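Local coordinates for lipoprotein (Paraburkholderia phytofirmans, PDB 5T11), which forms a periplasmic lipoprotein dodecamer that probably guides Pel polysaccharide export across the outer membrane, at residues L117-V120 with S121-A124. The protein carries 1 engineered substitution. Numbering follows the deposited sequence.
Sequences LIDV and SNGA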
loop_
_atom_site.group_PDB
_atom_site.type_symbol
_atom_site.label_atom_id
_atom_site.label_comp_id
_atom_site.label_asym_id
_atom_site.label_seq_id
_atom_site.Cartn_x
_atom_site.Cartn_y
_atom_site.Cartn_z
ATOM N N LEU B 117 27.352 -34.613 -17.520
ATOM C CA LEU B 117 27.006 -35.828 -18.243
ATOM C C LEU B 117 27.552 -37.017 -17.465
ATOM O O LEU B 117 28.767 -37.110 -17.237
ATOM C CB LEU B 117 27.561 -35.810 -19.666
ATOM C CG LEU B 117 27.035 -36.949 -20.544
ATOM C CD1 LEU B 117 25.563 -36.696 -20.872
ATOM C CD2 LEU B 117 27.867 -37.097 -21.803
ATOM N N ILE B 118 26.665 -37.930 -17.076
ATOM C CA ILE B 118 27.017 -39.052 -16.212
ATOM C C ILE B 118 26.966 -40.352 -17.009
ATOM O O ILE B 118 26.004 -40.602 -17.745
ATOM C CB ILE B 118 26.094 -39.110 -14.982
ATOM C CG1 ILE B 118 26.316 -37.856 -14.116
ATOM C CG2 ILE B 118 26.348 -40.386 -14.184
ATOM C CD1 ILE B 118 25.089 -37.393 -13.361
ATOM N N ASP B 119 28.021 -41.162 -16.881
ATOM C CA ASP B 119 28.061 -42.521 -17.418
ATOM C C ASP B 119 27.132 -43.395 -16.582
ATOM O O ASP B 119 27.361 -43.577 -15.382
ATOM C CB ASP B 119 29.498 -43.044 -17.385
ATOM C CG ASP B 119 29.667 -44.417 -18.047
ATOM O OD1 ASP B 119 28.784 -45.291 -17.918
ATOM O OD2 ASP B 119 30.719 -44.631 -18.692
ATOM N N VAL B 120 26.084 -43.942 -17.205
ATOM C CA VAL B 120 25.095 -44.686 -16.432
ATOM C C VAL B 120 25.708 -45.959 -15.857
ATOM O O VAL B 120 25.416 -46.331 -14.713
ATOM C CB VAL B 120 23.840 -44.974 -17.290
ATOM C CG1 VAL B 120 22.873 -45.879 -16.550
ATOM C CG2 VAL B 120 23.126 -43.664 -17.643
ATOM N N SER B 121 26.609 -46.616 -16.604
ATOM C CA SER B 121 27.133 -47.909 -16.174
ATOM C C SER B 121 27.973 -47.822 -14.898
ATOM O O SER B 121 28.136 -48.838 -14.212
ATOM C CB SER B 121 27.957 -48.564 -17.303
ATOM O OG SER B 121 29.162 -47.850 -17.550
ATOM N N ASN B 122 28.504 -46.652 -14.553
ATOM C CA ASN B 122 29.334 -46.562 -13.362
ATOM C C ASN B 122 29.184 -45.260 -12.581
ATOM O O ASN B 122 29.923 -45.061 -11.612
ATOM C CB ASN B 122 30.818 -46.780 -13.726
ATOM C CG ASN B 122 31.381 -45.682 -14.619
ATOM O OD1 ASN B 122 30.714 -44.687 -14.914
ATOM N ND2 ASN B 122 32.633 -45.855 -15.039
ATOM N N GLY B 123 28.266 -44.372 -12.965
ATOM C CA GLY B 123 28.006 -43.148 -12.231
ATOM C C GLY B 123 29.047 -42.059 -12.367
ATOM O O GLY B 123 28.894 -41.000 -11.747
ATOM N N ALA B 124 30.094 -42.269 -13.158
ATOM C CA ALA B 124 31.151 -41.271 -13.271
ATOM C C ALA B 124 30.686 -40.062 -14.080
ATOM O O ALA B 124 30.065 -40.204 -15.138
ATOM C CB ALA B 124 32.393 -41.889 -13.927
#
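Asp119 and Ser121 meet at the start of the beta hairpin turn that joins strand 109-119 to strand 125-134. Ser121 OG reaches back over its own backbone to give Asp119 OD1 a 2.6 Å hydrogen bond on the syn side, 30° out of the carboxylate plane, and Ser121 N adds a weak bond to the same oxygen. An aspartate suits this place because its carboxylate, with CG anti to the backbone N (chi1 -175°), brings OD1 to both Ser121 donors. The backbone bonds of Asp119 complete this tight part: Asp119 O takes Gly123 N at 2.7 Å, with a weak second bond from Asn122 N, and Asp119 N donates to Ala124 O at 2.9 Å. Gly123 has a positive phi, which glycine adopts readily, and the chain thereby swings back toward the next strand. On the flank toward the fold, Ile118 touches the engineered Met80 of helix 78-85, and the Val120 side chain touches Arg84 and Val91. Ser121, Asn122 and Gly123 form the exposed side. There the Asn122 and Asp119 side chains cross at about a right angle, and Ala124 N, 50° above the amide carbonyl plane, donates to Asn122 OD1 at 3.1 Å in an Asx turn.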